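Local coordinates for protein signal transduction histidine kinase, LytS (Clostridium beijerinckii, PDB 5XSJ) that is probably a membrane-bound sensor histidine kinase of a two-component system, represented here by an N-terminal, four-helix part without its kinase domain, at residues N23-K26 with Q27-S31; F111-A114 with K115-S119. All blocks are in the same frame, centred on the assembly; numbering follows the deposited sequence.

Contact 1. Residues N23-K26 with Q27-S31; sequences NEIK and QHVDS
Lys-26 and Asp-30, one helical turn apart, meet at their charged ends, the two side chains crossing obliquely, and make the salt bridge between 23-26 and 27-31. NZ lies 3.3 Å from Asp-30 OD2, so the hydrogen bond inside the bridge is weak. The lysine gets there with CG anti to its own backbone N (chi1 -171°) and an extended chain that bends only at its last torsion, which turns NZ toward Asp-30 OD2. Asp-122 of helix 104-133 also stands near, a weak, long ion partner for NZ; its carboxylate lies close to that of Asp-30, and the positive charge of NZ near both probably offsets some of that like-charge approach.

Two flat side chains pack against the turn before them. The imidazole of His-28 lies with one face over the carbonyl of Glu-24, whose O is 2.9 Å from His-28 CD2. Both ring nitrogens are held from helix 45-67, ND1 by Glu-54 and NE2 by Lys-61, which fixes the ring's rotation; Lys-61 also salt-bridges Glu-24. The amides of Asn-23 and Gln-27 meet with their planes 46° apart, ND2 sitting 3.9 Å from Gln-27 CD, and Asn-23 ND2 is hydrogen-bonded to Glu-134 of the second subunit.

The apolar element is small: Ile-25 CG2 touches Val-29 CG2 at 4.3 Å. Beneath all of this run four regular i to i+4 backbone bonds, from Gln-27 N to Asn-23 O through Asp-30 N to Lys-26 O.

Within the bundle, helix 15-42 is flanked here by two helices of its own chain. Ile-25 and His-28 lean on helix 45-67, Val-29 and Lys-26 on helix 104-133, while Asn-23, Lys-26 and Gln-27 pack on the second subunit.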
ATOM      1  N   ASN B  23      18.987 -13.822 -10.773  1.00 34.44           N
ATOM      2  CA  ASN B  23      18.332 -14.493  -9.667  1.00 34.28           C
ATOM      3  C   ASN B  23      19.190 -14.455  -8.391  1.00 34.71           C
ATOM      4  O   ASN B  23      18.664 -14.364  -7.285  1.00 33.53           O
ATOM      5  CB  ASN B  23      17.997 -15.933 -10.042  1.00 36.27           C
ATOM      6  CG  ASN B  23      17.297 -16.672  -8.923  1.00 39.95           C
ATOM      7  OD1 ASN B  23      16.187 -16.324  -8.539  1.00 41.87           O
ATOM      8  ND2 ASN B  23      17.946 -17.697  -8.394  1.00 42.43           N
ATOM      9  N   GLU B  24      20.510 -14.513  -8.535  1.00 33.08           N
ATOM     10  CA  GLU B  24      21.371 -14.465  -7.363  1.00 32.57           C
ATOM     11  C   GLU B  24      21.274 -13.108  -6.690  1.00 29.93           C
ATOM     12  O   GLU B  24      21.226 -13.016  -5.468  1.00 30.53           O
ATOM     13  CB  GLU B  24      22.828 -14.769  -7.741  1.00 35.40           C
ATOM     14  CG  GLU B  24      23.094 -16.260  -7.923  1.00 37.14           C
ATOM     15  CD  GLU B  24      24.421 -16.554  -8.620  1.00 40.10           C
ATOM     16  OE1 GLU B  24      25.329 -15.687  -8.623  1.00 37.40           O
ATOM     17  OE2 GLU B  24      24.548 -17.670  -9.161  1.00 45.01           O
ATOM     18  N   ILE B  25      21.260 -12.055  -7.500  1.00 30.60           N
ATOM     19  CA  ILE B  25      21.105 -10.686  -7.010  1.00 30.24           C
ATOM     20  C   ILE B  25      19.805 -10.512  -6.215  1.00 28.85           C
ATOM     21  O   ILE B  25      19.791  -9.935  -5.132  1.00 28.25           O
ATOM     22  CB  ILE B  25      21.122  -9.688  -8.193  1.00 30.98           C
ATOM     23  CG1 ILE B  25      22.506  -9.664  -8.832  1.00 30.32           C
ATOM     24  CG2 ILE B  25      20.688  -8.290  -7.741  1.00 28.90           C
ATOM     25  CD1 ILE B  25      22.540  -9.017 -10.199  1.00 31.01           C
ATOM     26  N   LYS B  26      18.719 -11.039  -6.755  1.00 30.85           N
ATOM     27  CA  LYS B  26      17.411 -10.940  -6.112  1.00 31.45           C
ATOM     28  C   LYS B  26      17.419 -11.641  -4.756  1.00 29.99           C
ATOM     29  O   LYS B  26      16.939 -11.095  -3.766  1.00 29.83           O
ATOM     30  CB  LYS B  26      16.337 -11.529  -7.032  1.00 32.38           C
ATOM     31  CG  LYS B  26      14.903 -11.306  -6.573  1.00 34.73           C
ATOM     32  CD  LYS B  26      13.927 -11.866  -7.597  1.00 37.50           C
ATOM     33  CE  LYS B  26      12.496 -11.549  -7.177  1.00 39.78           C
ATOM     34  NZ  LYS B  26      12.354 -11.746  -5.695  1.00 41.32           N
ATOM     35  N   GLN B  27      17.997 -12.837  -4.703  1.00 30.92           N
ATOM     36  CA  GLN B  27      18.164 -13.551  -3.438  1.00 30.69           C
ATOM     37  C   GLN B  27      19.046 -12.774  -2.449  1.00 29.44           C
ATOM     38  O   GLN B  27      18.753 -12.725  -1.247  1.00 29.29           O
ATOM     39  CB  GLN B  27      18.787 -14.923  -3.665  1.00 33.79           C
ATOM     40  CG  GLN B  27      18.049 -15.864  -4.597  1.00 36.96           C
ATOM     41  CD  GLN B  27      18.731 -17.246  -4.647  1.00 46.61           C
ATOM     42  OE1 GLN B  27      19.972 -17.361  -4.728  1.00 42.19           O
ATOM     43  NE2 GLN B  27      17.918 -18.298  -4.578  1.00 47.37           N
ATOM     44  N   HIS B  28      20.133 -12.181  -2.938  1.00 28.27           N
ATOM     45  CA  HIS B  28      21.011 -11.396  -2.048  1.00 28.71           C
ATOM     46  C   HIS B  28      20.257 -10.226  -1.430  1.00 27.61           C
ATOM     47  O   HIS B  28      20.364  -9.954  -0.232  1.00 27.07           O
ATOM     48  CB  HIS B  28      22.232 -10.856  -2.799  1.00 29.17           C
ATOM     49  CG  HIS B  28      23.192 -11.909  -3.249  1.00 31.53           C
ATOM     50  ND1 HIS B  28      23.650 -12.902  -2.401  1.00 31.15           N
ATOM     51  CD2 HIS B  28      23.800 -12.121  -4.437  1.00 30.99           C
ATOM     52  CE1 HIS B  28      24.478 -13.689  -3.065  1.00 32.38           C
ATOM     53  NE2 HIS B  28      24.579 -13.245  -4.303  1.00 32.31           N
ATOM     54  N   VAL B  29      19.517  -9.505  -2.268  1.00 28.14           N
ATOM     55  CA  VAL B  29      18.753  -8.362  -1.789  1.00 29.14           C
ATOM     56  C   VAL B  29      17.718  -8.828  -0.769  1.00 28.31           C
ATOM     57  O   VAL B  29      17.631  -8.271   0.319  1.00 28.30           O
ATOM     58  CB  VAL B  29      18.039  -7.608  -2.940  1.00 30.12           C
ATOM     59  CG1 VAL B  29      17.244  -6.477  -2.376  1.00 29.36           C
ATOM     60  CG2 VAL B  29      19.059  -7.080  -3.966  1.00 28.82           C
ATOM     61  N   ASP B  30      16.953  -9.860  -1.116  1.00 28.68           N
ATOM     62  CA  ASP B  30      15.957 -10.408  -0.193  1.00 29.73           C
ATOM     63  C   ASP B  30      16.594 -10.872   1.111  1.00 31.54           C
ATOM     64  O   ASP B  30      16.097 -10.574   2.191  1.00 30.70           O
ATOM     65  CB  ASP B  30      15.189 -11.565  -0.840  1.00 30.10           C
ATOM     66  CG  ASP B  30      14.361 -11.113  -2.050  1.00 37.60           C
ATOM     67  OD1 ASP B  30      14.291  -9.888  -2.309  1.00 36.66           O
ATOM     68  OD2 ASP B  30      13.779 -11.979  -2.745  1.00 39.15           O
ATOM     69  N   SER B  31      17.706 -11.591   1.025  1.00 29.65           N
ATOM     70  CA  SER B  31      18.329 -12.095   2.241  1.00 27.71           C
ATOM     71  C   SER B  31      18.926 -10.954   3.064  1.00 29.70           C
ATOM     72  O   SER B  31      18.918 -10.979   4.309  1.00 28.46           O
ATOM     73  CB  SER B  31      19.396 -13.130   1.900  1.00 29.40           C
ATOM     74  OG  SER B  31      20.172 -13.428   3.043  1.00 34.89           O
TER

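Contact 2. Residues F111-A114 with K115-S119; sequences FVAA and KNIAS
The backbone from Phe-111 to Ser-119 is continuous alpha helix, its i to i+4 bonds beginning with a weak 3.4 Å link between Lys-115 N and Phe-111 O. The bond from Ile-117 N to Ala-113 O is short, 2.6 Å.

Lys-115 folds back along the helix onto the Phe-111 ring. Its CE stands over the ring centre, a CH-pi contact at 4.3 Å from the centroid and only 6° off the normal. NZ is as far from the centroid but displaced, 27° off the normal, and makes a cation-pi contact over the same face; it also hydrogen-bonds Asn-37 of helix 15-42. The ring is brought beneath the lysine because Phe-111 CG lies anti to its backbone N (chi1 -165°), while the lysine chain stays extended until its final torsion, which turns NZ.

Val-112 and Asn-116 run side by side, pointing the same way, with CG1 of the valine 3.5 Å from ND2 of the asparagine. One residue further along, Ala-113 CB meets Ile-117 CD1 at 4.3 Å. Ser-119 OG donates a hydrogen bond to the backbone O of Asn-116 at 2.6 Å, a serine hydroxyl returning to the preceding turn.

Phe-111, Ala-114 and Ala-118 lie against helix 15-42, and Ile-117 against Thr-83, Ser-86, Tyr-87 and Ser-90 of helix 73-99. With a cation-pi and CH-pi pair at i and i+4, this stretch belongs to the last of the four helices of an all-helical bundle, and those four residues carry its packing on the two neighbouring helices.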
ATOM      1  N   PHE B 111      13.589   3.006   8.279  1.00 31.21           N
ATOM      2  CA  PHE B 111      13.317   1.586   8.451  1.00 32.69           C
ATOM      3  C   PHE B 111      12.302   1.132   7.408  1.00 31.04           C
ATOM      4  O   PHE B 111      12.482   0.112   6.744  1.00 31.33           O
ATOM      5  CB  PHE B 111      12.796   1.327   9.869  1.00 32.56           C
ATOM      6  CG  PHE B 111      12.823  -0.110  10.283  1.00 33.61           C
ATOM      7  CD1 PHE B 111      13.648  -1.020   9.646  1.00 32.48           C
ATOM      8  CD2 PHE B 111      12.013  -0.554  11.320  1.00 33.63           C
ATOM      9  CE1 PHE B 111      13.681  -2.355  10.042  1.00 33.34           C
ATOM     10  CE2 PHE B 111      12.044  -1.874  11.721  1.00 33.11           C
ATOM     11  CZ  PHE B 111      12.876  -2.779  11.079  1.00 34.98           C
ATOM     12  N   VAL B 112      11.232   1.910   7.284  1.00 32.01           N
ATOM     13  CA  VAL B 112      10.214   1.702   6.268  1.00 31.60           C
ATOM     14  C   VAL B 112      10.773   1.836   4.855  1.00 29.27           C
ATOM     15  O   VAL B 112      10.528   0.975   4.004  1.00 27.87           O
ATOM     16  CB  VAL B 112       9.052   2.701   6.462  1.00 34.17           C
ATOM     17  CG1 VAL B 112       8.162   2.741   5.234  1.00 31.75           C
ATOM     18  CG2 VAL B 112       8.252   2.311   7.689  1.00 36.78           C
ATOM     19  N   ALA B 113      11.522   2.904   4.598  1.00 28.80           N
ATOM     20  CA  ALA B 113      12.067   3.112   3.249  1.00 29.24           C
ATOM     21  C   ALA B 113      12.956   1.946   2.818  1.00 29.00           C
ATOM     22  O   ALA B 113      12.874   1.491   1.681  1.00 29.26           O
ATOM     23  CB  ALA B 113      12.837   4.429   3.168  1.00 27.95           C
ATOM     24  N   ALA B 114      13.774   1.430   3.729  1.00 29.41           N
ATOM     25  CA  ALA B 114      14.620   0.277   3.412  1.00 29.39           C
ATOM     26  C   ALA B 114      13.803  -0.917   2.918  1.00 28.50           C
ATOM     27  O   ALA B 114      14.181  -1.568   1.948  1.00 28.52           O
ATOM     28  CB  ALA B 114      15.454  -0.116   4.624  1.00 27.08           C
ATOM     29  N   LYS B 115      12.680  -1.209   3.576  1.00 30.42           N
ATOM     30  CA  LYS B 115      11.777  -2.276   3.113  1.00 29.42           C
ATOM     31  C   LYS B 115      11.211  -1.965   1.744  1.00 29.18           C
ATOM     32  O   LYS B 115      11.165  -2.828   0.863  1.00 30.93           O
ATOM     33  CB  LYS B 115      10.598  -2.473   4.064  1.00 31.06           C
ATOM     34  CG  LYS B 115      10.948  -2.670   5.535  1.00 38.10           C
ATOM     35  CD  LYS B 115       9.658  -2.600   6.379  1.00 38.80           C
ATOM     36  CE  LYS B 115       9.947  -2.774   7.845  1.00 40.65           C
ATOM     37  NZ  LYS B 115      10.706  -4.046   8.031  1.00 42.60           N
ATOM     38  N   ASN B 116      10.718  -0.739   1.592  1.00 28.79           N
ATOM     39  CA  ASN B 116      10.126  -0.303   0.326  1.00 29.03           C
ATOM     40  C   ASN B 116      11.151  -0.361  -0.783  1.00 27.19           C
ATOM     41  O   ASN B 116      10.875  -0.873  -1.860  1.00 29.00           O
ATOM     42  CB  ASN B 116       9.566   1.133   0.421  1.00 26.09           C
ATOM     43  CG  ASN B 116       8.303   1.221   1.262  1.00 29.82           C
ATOM     44  OD1 ASN B 116       7.592   0.231   1.432  1.00 29.12           O
ATOM     45  ND2 ASN B 116       8.008   2.415   1.774  1.00 29.97           N
ATOM     46  N   ILE B 117      12.337   0.179  -0.522  1.00 25.43           N
ATOM     47  CA  ILE B 117      13.344   0.234  -1.568  1.00 27.28           C
ATOM     48  C   ILE B 117      13.802  -1.175  -1.950  1.00 26.58           C
ATOM     49  O   ILE B 117      14.018  -1.461  -3.123  1.00 25.56           O
ATOM     50  CB  ILE B 117      14.548   1.083  -1.152  1.00 27.93           C
ATOM     51  CG1 ILE B 117      14.117   2.535  -0.925  1.00 24.99           C
ATOM     52  CG2 ILE B 117      15.630   1.022  -2.223  1.00 25.86           C
ATOM     53  CD1 ILE B 117      15.217   3.404  -0.316  1.00 28.68           C
ATOM     54  N   ALA B 118      13.917  -2.064  -0.969  1.00 27.87           N
ATOM     55  CA  ALA B 118      14.288  -3.442  -1.282  1.00 28.16           C
ATOM     56  C   ALA B 118      13.247  -4.052  -2.223  1.00 30.24           C
ATOM     57  O   ALA B 118      13.595  -4.776  -3.154  1.00 30.43           O
ATOM     58  CB  ALA B 118      14.439  -4.266  -0.000  1.00 27.54           C
ATOM     59  N   SER B 119      11.972  -3.717  -2.023  1.00 30.18           N
ATOM     60  CA  SER B 119      10.928  -4.251  -2.901  1.00 28.75           C
ATOM     61  C   SER B 119      11.056  -3.694  -4.303  1.00 28.07           C
ATOM     62  O   SER B 119      10.799  -4.412  -5.257  1.00 29.99           O
ATOM     63  CB  SER B 119       9.524  -3.975  -2.350  1.00 30.62           C
ATOM     64  OG  SER B 119       9.137  -2.623  -2.558  1.00 33.55           O
TER

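Both contacts are i to i+4 arrangements within one helix, contact 1 on helix 15-42 and contact 2 on helix 104-133, their centres about 15 Å apart. They meet where Val-29 CG1 lies 4.1 Å from Ala-118 O. Four of eight touching residues are buried in each, but only contact 1 includes an exposed one, Gln-27. Contact 1 is largely polar: Glu-24 and the imidazole are tied to helix 45-67, the Lys-26/Asp-30 pair lies by helix 104-133, and one end reaches the second subunit. Contact 2 relies on a lysine over an aromatic face and on apolar side chains set against helices 15-42 and 73-99. Helix 15-42 is thus common to both.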